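Side-chain contacts in cell shape-determining protein MreC (Listeria monocytogenes, PDB 2J5U), which probably takes part in forming and maintaining the shape of the bacterial cell, assembling as twelve dimers into a homooligomer of 24 subunits: residues A102-S107 with A187-G192; A137-K142 with L159-L164; E195-D200 with Q206-K211. All coordinates share one frame; numbering follows the deposited sequence.

Interaction 1. Residues A102-S107 with A187-G192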
loop_
_atom_site.group_PDB
_atom_site.type_symbol
_atom_site.label_atom_id
_atom_site.label_comp_id
_atom_site.label_asym_id
_atom_site.label_seq_id
_atom_site.Cartn_x
_atom_site.Cartn_y
_atom_site.Cartn_z
ATOM N N ALA A 102 57.893 -34.491 -29.803
ATOM C CA ALA A 102 58.860 -34.471 -28.712
ATOM C C ALA A 102 59.235 -35.892 -28.306
ATOM O O ALA A 102 58.414 -36.806 -28.383
ATOM C CB ALA A 102 58.277 -33.738 -27.529
ATOM N N VAL A 103 60.481 -36.085 -27.892
ATOM C CA VAL A 103 60.919 -37.399 -27.458
ATOM C C VAL A 103 61.453 -37.222 -26.059
ATOM O O VAL A 103 62.276 -36.337 -25.809
ATOM C CB VAL A 103 62.032 -37.969 -28.339
ATOM C CG1 VAL A 103 62.422 -39.342 -27.824
ATOM C CG2 VAL A 103 61.571 -38.057 -29.790
ATOM N N THR A 104 60.986 -38.073 -25.149
ATOM C CA THR A 104 61.383 -37.985 -23.746
ATOM C C THR A 104 61.699 -39.314 -23.076
ATOM O O THR A 104 61.562 -40.386 -23.665
ATOM C CB THR A 104 60.258 -37.363 -22.906
ATOM O OG1 THR A 104 59.089 -38.180 -23.026
ATOM C CG2 THR A 104 59.934 -35.966 -23.378
ATOM N N THR A 105 62.111 -39.199 -21.819
ATOM C CA THR A 105 62.411 -40.331 -20.953
ATOM C C THR A 105 61.789 -39.895 -19.631
ATOM O O THR A 105 61.391 -38.737 -19.479
ATOM C CB THR A 105 63.928 -40.539 -20.711
ATOM O OG1 THR A 105 64.448 -39.447 -19.944
ATOM C CG2 THR A 105 64.669 -40.642 -22.017
ATOM N N PRO A 106 61.688 -40.814 -18.663
ATOM C CA PRO A 106 61.108 -40.484 -17.358
ATOM C C PRO A 106 61.696 -39.235 -16.686
ATOM O O PRO A 106 60.960 -38.405 -16.153
ATOM C CB PRO A 106 61.367 -41.749 -16.559
ATOM C CG PRO A 106 61.163 -42.816 -17.613
ATOM C CD PRO A 106 61.931 -42.265 -18.785
ATOM N N SER A 107 63.015 -39.091 -16.716
ATOM C CA SER A 107 63.642 -37.943 -16.082
ATOM C C SER A 107 63.740 -36.671 -16.925
ATOM O O SER A 107 64.433 -35.729 -16.536
ATOM C CB SER A 107 65.031 -38.335 -15.559
ATOM O OG SER A 107 65.560 -39.445 -16.267
ATOM N N ALA A 187 52.823 -28.920 -23.558
ATOM C CA ALA A 187 53.505 -28.154 -22.528
ATOM C C ALA A 187 53.650 -28.986 -21.256
ATOM O O ALA A 187 52.936 -29.967 -21.063
ATOM C CB ALA A 187 52.748 -26.872 -22.243
ATOM N N GLY A 188 54.600 -28.608 -20.408
ATOM C CA GLY A 188 54.782 -29.323 -19.164
ATOM C C GLY A 188 55.840 -30.406 -19.115
ATOM O O GLY A 188 56.034 -31.017 -18.068
ATOM N N ILE A 189 56.525 -30.678 -20.217
ATOM C CA ILE A 189 57.548 -31.705 -20.156
ATOM C C ILE A 189 58.749 -31.105 -19.447
ATOM O O ILE A 189 59.187 -30.012 -19.787
ATOM C CB ILE A 189 57.968 -32.185 -21.556
ATOM C CG1 ILE A 189 56.876 -33.061 -22.174
ATOM C CG2 ILE A 189 59.214 -33.061 -21.444
ATOM C CD1 ILE A 189 55.495 -32.512 -22.064
ATOM N N PHE A 190 59.273 -31.814 -18.452
ATOM C CA PHE A 190 60.433 -31.326 -17.700
ATOM C C PHE A 190 61.692 -31.290 -18.573
ATOM O O PHE A 190 62.007 -32.258 -19.273
ATOM C CB PHE A 190 60.695 -32.210 -16.466
ATOM C CG PHE A 190 61.846 -31.732 -15.610
ATOM C CD1 PHE A 190 61.786 -30.502 -14.953
ATOM C CD2 PHE A 190 63.004 -32.496 -15.483
ATOM C CE1 PHE A 190 62.870 -30.036 -14.178
ATOM C CE2 PHE A 190 64.086 -32.043 -14.719
ATOM C CZ PHE A 190 64.017 -30.807 -14.064
ATOM N N ILE A 191 62.408 -30.174 -18.526
ATOM C CA ILE A 191 63.622 -30.025 -19.315
ATOM C C ILE A 191 64.852 -30.077 -18.418
ATOM O O ILE A 191 65.778 -30.848 -18.666
ATOM C CB ILE A 191 63.652 -28.685 -20.077
ATOM C CG1 ILE A 191 62.524 -28.628 -21.115
ATOM C CG2 ILE A 191 64.989 -28.510 -20.729
ATOM C CD1 ILE A 191 62.455 -27.311 -21.858
ATOM N N GLY A 192 64.863 -29.252 -17.375
ATOM C CA GLY A 192 66.003 -29.227 -16.481
ATOM C C GLY A 192 65.904 -28.209 -15.364
ATOM O O GLY A 192 64.821 -27.735 -15.034
#
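The carbonyl O of Ser107 lies at the edge of the Phe190 ring, close to its plane, 3.7 Å from CD2 of Phe190 and 4.1 Å from CE2 of the same ring. This is where a carbonyl can meet the weakly positive C-H rim of an aromatic; no hydrogen bond crosses between 102-107 and 187-192. CG of Phe190 stands anti to its backbone N (chi1 -178°), and the ring folds over its own strand: the backbone N of Gly192 sits 3.7 Å above the centre of one face. The second point of touch is apolar. CG2 of Thr104 meets CG2 of Ile189 at 3.6 Å, the two side chains crossing at about a right angle. With chi1 of Thr104 at 60°, the methyl is turned to Ile189 while OG1 makes a weak hydrogen bond to the O of Thr223. Ile189 is tied on its own side through its N, hydrogen-bonded to OG1 of Thr178. The segments belong to different six-stranded antiparallel barrels, as in the double-barrel fold of the PA peptidase clan, so the contact bridges the two. Leu109 of strand 108-116 and Leu225 of strand 221-227 pack on Ile189; Ile191 and Gly192 both face Val176 of strand 175-178, a classic beta bulge; and Gln40, on helix 31-58 of the second subunit, packs on Phe190.

Interaction 2. Residues A137-K142 with L159-L164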
loop_
_atom_site.group_PDB
_atom_site.type_symbol
_atom_site.label_atom_id
_atom_site.label_comp_id
_atom_site.label_asym_id
_atom_site.label_seq_id
_atom_site.Cartn_x
_atom_site.Cartn_y
_atom_site.Cartn_z
ATOM N N ALA A 137 60.351 -22.720 -23.957
ATOM C CA ALA A 137 60.285 -23.148 -22.574
ATOM C C ALA A 137 59.752 -22.122 -21.597
ATOM O O ALA A 137 59.724 -20.923 -21.866
ATOM C CB ALA A 137 61.677 -23.609 -22.111
ATOM N N LYS A 138 59.361 -22.638 -20.437
ATOM C CA LYS A 138 58.831 -21.846 -19.347
ATOM C C LYS A 138 59.597 -22.169 -18.058
ATOM O O LYS A 138 59.908 -23.335 -17.779
ATOM C CB LYS A 138 57.347 -22.162 -19.154
ATOM C CG LYS A 138 56.662 -21.268 -18.143
ATOM C CD LYS A 138 55.199 -21.615 -18.014
ATOM C CE LYS A 138 55.032 -23.010 -17.463
ATOM N NZ LYS A 138 53.601 -23.357 -17.313
ATOM N N VAL A 139 59.923 -21.128 -17.294
ATOM C CA VAL A 139 60.609 -21.294 -16.016
ATOM C C VAL A 139 59.529 -21.154 -14.943
ATOM O O VAL A 139 58.927 -20.079 -14.802
ATOM C CB VAL A 139 61.637 -20.185 -15.765
ATOM C CG1 VAL A 139 62.332 -20.436 -14.444
ATOM C CG2 VAL A 139 62.624 -20.108 -16.900
ATOM N N GLN A 140 59.278 -22.224 -14.193
ATOM C CA GLN A 140 58.258 -22.178 -13.154
ATOM C C GLN A 140 58.697 -21.321 -11.979
ATOM O O GLN A 140 59.830 -21.416 -11.512
ATOM C CB GLN A 140 57.937 -23.578 -12.658
ATOM C CG GLN A 140 57.528 -24.528 -13.741
ATOM C CD GLN A 140 57.125 -25.868 -13.186
ATOM O OE1 GLN A 140 57.665 -26.318 -12.176
ATOM N NE2 GLN A 140 56.182 -26.523 -13.846
ATOM N N GLY A 141 57.790 -20.477 -11.507
ATOM C CA GLY A 141 58.091 -19.616 -10.379
ATOM C C GLY A 141 56.796 -19.031 -9.862
ATOM O O GLY A 141 55.729 -19.305 -10.422
ATOM N N LYS A 142 56.866 -18.244 -8.791
ATOM C CA LYS A 142 55.653 -17.629 -8.262
ATOM C C LYS A 142 55.029 -16.914 -9.448
ATOM O O LYS A 142 53.820 -16.724 -9.530
ATOM C CB LYS A 142 55.993 -16.646 -7.138
ATOM C CG LYS A 142 56.330 -17.326 -5.816
ATOM C CD LYS A 142 56.655 -16.317 -4.722
ATOM C CE LYS A 142 56.908 -17.014 -3.387
ATOM N NZ LYS A 142 57.174 -16.052 -2.273
ATOM N N LEU A 159 72.474 -26.252 -20.917
ATOM C CA LEU A 159 71.584 -25.754 -21.957
ATOM C C LEU A 159 71.420 -24.249 -21.747
ATOM O O LEU A 159 71.387 -23.785 -20.603
ATOM C CB LEU A 159 70.220 -26.426 -21.826
ATOM C CG LEU A 159 69.750 -27.533 -22.773
ATOM C CD1 LEU A 159 70.870 -28.007 -23.671
ATOM C CD2 LEU A 159 69.179 -28.672 -21.933
ATOM N N GLU A 160 71.328 -23.492 -22.840
ATOM C CA GLU A 160 71.149 -22.041 -22.770
ATOM C C GLU A 160 69.683 -21.618 -22.898
ATOM O O GLU A 160 69.046 -21.872 -23.915
ATOM C CB GLU A 160 71.930 -21.334 -23.879
ATOM C CG GLU A 160 73.345 -20.937 -23.520
ATOM C CD GLU A 160 73.882 -19.838 -24.434
ATOM O OE1 GLU A 160 73.344 -18.706 -24.378
ATOM O OE2 GLU A 160 74.833 -20.102 -25.208
ATOM N N LEU A 161 69.156 -20.964 -21.871
ATOM C CA LEU A 161 67.779 -20.481 -21.898
ATOM C C LEU A 161 67.902 -19.004 -22.207
ATOM O O LEU A 161 68.306 -18.229 -21.349
ATOM C CB LEU A 161 67.125 -20.650 -20.535
ATOM C CG LEU A 161 65.628 -20.941 -20.555
ATOM C CD1 LEU A 161 65.079 -20.681 -19.171
ATOM C CD2 LEU A 161 64.924 -20.083 -21.588
ATOM N N LYS A 162 67.563 -18.615 -23.428
ATOM C CA LYS A 162 67.691 -17.219 -23.837
ATOM C C LYS A 162 66.387 -16.430 -23.859
ATOM O O LYS A 162 65.297 -16.986 -24.010
ATOM C CB LYS A 162 68.311 -17.133 -25.235
ATOM C CG LYS A 162 69.608 -17.894 -25.429
ATOM C CD LYS A 162 70.057 -17.805 -26.879
ATOM C CE LYS A 162 71.363 -18.547 -27.116
ATOM N NZ LYS A 162 71.785 -18.459 -28.541
ATOM N N GLN A 163 66.524 -15.118 -23.708
ATOM C CA GLN A 163 65.400 -14.194 -23.753
ATOM C C GLN A 163 64.395 -14.153 -22.627
ATOM O O GLN A 163 63.203 -13.998 -22.876
ATOM C CB GLN A 163 64.650 -14.381 -25.055
ATOM C CG GLN A 163 65.400 -13.813 -26.203
ATOM C CD GLN A 163 64.680 -14.007 -27.501
ATOM O OE1 GLN A 163 64.635 -15.114 -28.045
ATOM N NE2 GLN A 163 64.099 -12.927 -28.015
ATOM N N LEU A 164 64.864 -14.284 -21.396
ATOM C CA LEU A 164 63.978 -14.211 -20.256
ATOM C C LEU A 164 63.879 -12.735 -19.928
ATOM O O LEU A 164 64.818 -11.982 -20.172
ATOM C CB LEU A 164 64.558 -14.980 -19.074
ATOM C CG LEU A 164 64.537 -16.499 -19.233
ATOM C CD1 LEU A 164 65.442 -16.867 -20.375
ATOM C CD2 LEU A 164 65.001 -17.190 -17.959
#
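No flat group takes part between the two segments: Val139, Leu161 and Leu164 meet through methyls, and the ring beside them is that of Phe170, from a loop, which touches both Val139 and Leu164. The setting is a closed antiparallel beta barrel in which strand 145-153 runs between strands 135-139 and 158-165. No hydrogen bond links the two segments, and their CA atoms stay 8.0 Å or more apart, the closest being those of Ala137 and Leu161: side chains, not backbones, close the distance. Ile149 of the intervening strand packs on Ala137 and Leu161, and Ile210 joins Leu161 from strand 205-212. Leu161 and Leu164, three residues apart, both point at Val139, although strict alternation would send them to opposite faces; the positive phi of Gln163 (71°) is consistent with a break in that alternation. CD1 of Leu161 reaches CG2 of Val139 at 3.4 Å. Val139 holds CG1 anti to its N, which leaves CG2 beside the N and facing both leucines. The Leu164 side chain crosses that of Val139 at about a right angle, bringing its CD2 to 3.9 Å from CG2 of Val139.

Interaction 3. Residues E195-D200 with Q206-K211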
loop_
_atom_site.group_PDB
_atom_site.type_symbol
_atom_site.label_atom_id
_atom_site.label_comp_id
_atom_site.label_asym_id
_atom_site.label_seq_id
_atom_site.Cartn_x
_atom_site.Cartn_y
_atom_site.Cartn_z
ATOM N N GLU A 195 70.768 -23.347 -13.319
ATOM C CA GLU A 195 71.977 -23.606 -12.577
ATOM C C GLU A 195 72.743 -22.317 -12.413
ATOM O O GLU A 195 73.307 -22.051 -11.360
ATOM C CB GLU A 195 72.814 -24.616 -13.352
ATOM C CG GLU A 195 74.083 -25.060 -12.675
ATOM C CD GLU A 195 73.805 -25.854 -11.426
ATOM O OE1 GLU A 195 72.907 -26.730 -11.465
ATOM O OE2 GLU A 195 74.489 -25.606 -10.410
ATOM N N LYS A 196 72.736 -21.511 -13.466
ATOM C CA LYS A 196 73.466 -20.252 -13.492
ATOM C C LYS A 196 72.591 -19.217 -14.203
ATOM O O LYS A 196 71.787 -19.568 -15.066
ATOM C CB LYS A 196 74.770 -20.480 -14.271
ATOM C CG LYS A 196 75.937 -19.572 -13.943
ATOM C CD LYS A 196 77.194 -19.922 -14.774
ATOM C CE LYS A 196 77.079 -19.486 -16.241
ATOM N NZ LYS A 196 78.293 -19.791 -17.077
ATOM N N VAL A 197 72.738 -17.947 -13.838
ATOM C CA VAL A 197 71.964 -16.878 -14.470
ATOM C C VAL A 197 72.850 -15.672 -14.758
ATOM O O VAL A 197 73.750 -15.362 -13.984
ATOM C CB VAL A 197 70.807 -16.389 -13.575
ATOM C CG1 VAL A 197 70.076 -15.256 -14.267
ATOM C CG2 VAL A 197 69.852 -17.526 -13.267
ATOM N N GLU A 198 72.600 -14.994 -15.870
ATOM C CA GLU A 198 73.386 -13.817 -16.201
ATOM C C GLU A 198 72.626 -12.910 -17.150
ATOM O O GLU A 198 71.646 -13.326 -17.767
ATOM C CB GLU A 198 74.729 -14.220 -16.817
ATOM C CG GLU A 198 74.704 -14.522 -18.301
ATOM C CD GLU A 198 76.035 -15.072 -18.808
ATOM O OE1 GLU A 198 76.242 -15.069 -20.047
ATOM O OE2 GLU A 198 76.865 -15.517 -17.972
ATOM N N THR A 199 73.080 -11.665 -17.242
ATOM C CA THR A 199 72.471 -10.664 -18.109
ATOM C C THR A 199 73.290 -10.591 -19.377
ATOM O O THR A 199 74.509 -10.723 -19.323
ATOM C CB THR A 199 72.490 -9.280 -17.450
ATOM O OG1 THR A 199 71.611 -9.278 -16.317
ATOM C CG2 THR A 199 72.069 -8.208 -18.446
ATOM N N ASP A 200 72.636 -10.380 -20.516
ATOM C CA ASP A 200 73.369 -10.308 -21.772
ATOM C C ASP A 200 73.894 -8.895 -22.008
ATOM O O ASP A 200 73.400 -7.933 -21.416
ATOM C CB ASP A 200 72.488 -10.752 -22.939
ATOM C CG ASP A 200 71.384 -9.769 -23.235
ATOM O OD1 ASP A 200 70.573 -9.514 -22.322
ATOM O OD2 ASP A 200 71.327 -9.248 -24.376
ATOM N N GLN A 206 67.732 -11.673 -20.011
ATOM C CA GLN A 206 68.608 -12.500 -19.198
ATOM C C GLN A 206 68.789 -13.847 -19.876
ATOM O O GLN A 206 68.055 -14.196 -20.795
ATOM C CB GLN A 206 68.028 -12.719 -17.803
ATOM C CG GLN A 206 68.119 -11.529 -16.885
ATOM C CD GLN A 206 67.532 -11.825 -15.523
ATOM O OE1 GLN A 206 68.152 -12.483 -14.692
ATOM N NE2 GLN A 206 66.316 -11.354 -15.294
ATOM N N THR A 207 69.777 -14.602 -19.420
ATOM C CA THR A 207 70.037 -15.910 -19.978
ATOM C C THR A 207 70.329 -16.826 -18.819
ATOM O O THR A 207 71.146 -16.506 -17.964
ATOM C CB THR A 207 71.257 -15.889 -20.908
ATOM O OG1 THR A 207 71.054 -14.911 -21.934
ATOM C CG2 THR A 207 71.462 -17.256 -21.550
ATOM N N ALA A 208 69.642 -17.956 -18.770
ATOM C CA ALA A 208 69.877 -18.912 -17.709
ATOM C C ALA A 208 70.562 -20.121 -18.329
ATOM O O ALA A 208 70.361 -20.433 -19.504
ATOM C CB ALA A 208 68.567 -19.324 -17.064
ATOM N N PHE A 209 71.400 -20.782 -17.547
ATOM C CA PHE A 209 72.077 -21.969 -18.025
ATOM C C PHE A 209 71.419 -23.092 -17.265
ATOM O O PHE A 209 71.240 -23.023 -16.046
ATOM C CB PHE A 209 73.574 -21.852 -17.780
ATOM C CG PHE A 209 74.198 -20.758 -18.577
ATOM C CD1 PHE A 209 74.120 -19.439 -18.149
ATOM C CD2 PHE A 209 74.767 -21.025 -19.817
ATOM C CE1 PHE A 209 74.597 -18.397 -18.951
ATOM C CE2 PHE A 209 75.248 -19.994 -20.631
ATOM C CZ PHE A 209 75.161 -18.680 -20.198
ATOM N N ILE A 210 71.033 -24.122 -18.002
ATOM C CA ILE A 210 70.291 -25.205 -17.410
ATOM C C ILE A 210 70.899 -26.586 -17.463
ATOM O O ILE A 210 71.511 -26.982 -18.452
ATOM C CB ILE A 210 68.888 -25.205 -18.041
ATOM C CG1 ILE A 210 68.225 -23.862 -17.707
ATOM C CG2 ILE A 210 68.060 -26.391 -17.551
ATOM C CD1 ILE A 210 66.968 -23.572 -18.480
ATOM N N LYS A 211 70.715 -27.314 -16.366
ATOM C CA LYS A 211 71.208 -28.674 -16.241
ATOM C C LYS A 211 70.098 -29.622 -16.675
ATOM O O LYS A 211 69.116 -29.801 -15.957
ATOM C CB LYS A 211 71.579 -28.958 -14.791
ATOM C CG LYS A 211 71.989 -30.392 -14.536
ATOM C CD LYS A 211 72.110 -30.654 -13.048
ATOM C CE LYS A 211 72.424 -32.122 -12.779
ATOM N NZ LYS A 211 72.444 -32.427 -11.315
#
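Backbone hydrogen bonds join Glu198 to Thr207 and Lys196 to Phe209. In the first pair the N of Glu198 donates to the O of Thr207 at 3.0 Å, and the N of Thr207 to the O of Glu198 at 2.8 Å. In the second the N of Phe209 gives a nearly straight bond to the O of Lys196, with 169° at the hydrogen. Phe209 O accepts twice, firmly from the N of Glu195 (2.8 Å) and weakly from the N of Lys196 (3.3 Å).

That double acceptance, with Glu195 and Lys196 both facing Phe209, marks a classic beta bulge in a hairpin of strands 190-199 and 205-212, neighbours in the closed antiparallel barrel that also holds strand 158-165. The axes of 195-199 and 206-211 run antiparallel, at 166°.

Charge and aromatic contacts occupy the face that carries Lys196, Glu198, Thr207 and Phe209. Lys196 lies alongside Phe209, its chain bent at chi3 so that NZ stands over the ring, 4.3 Å from the centroid of Phe209 and near the ring normal, a cation-pi contact. CE of Lys196 adds a CH-pi contact over the same face, 3.5 Å from CD1 of Phe209. Glu198 comes to the ring edge instead: its CD is 3.6 Å from CE1 of Phe209, with the carboxylate turned 71° from the ring plane. Glu160 of strand 158-165 also packs on this phenylalanine.

Apolar and amide contacts fill the other face. CG2 of Val197 rests loosely against CB of Ala208, whereas CG1 of Val197 crosses to within 3.4 Å of OE1 of Gln206. NE2 of Gln206 is hydrogen-bonded to the carbonyls of Met168 and Pro165, which fixes the amide's rotation, and Phe170 packs on both Val197 and Gln206.

How the interactions relate
Interactions 2 and 3 lie within one barrel, their centres about 9 Å apart, whereas interaction 1 joins that barrel to the other. Strands 158-165 and 205-212 are neighbours, and probable hydrogen bonds connect them: Leu159 O to Ile210 N at 2.6 Å and Leu161 N to Ala208 O at 2.7 Å. Strand 190-199 serves interactions 1 and 3, whose centres are about 20 Å apart; C of Gly192 packs on CG2 of Ile210 at 3.6 Å. Between interactions 1 and 2, CD1 of Ile191 touches CB of Ala137 at 3.8 Å. The segments of interactions 1 and 2 also reach a second subunit, where Lys138 forms a salt bridge with Asp47 of that chain.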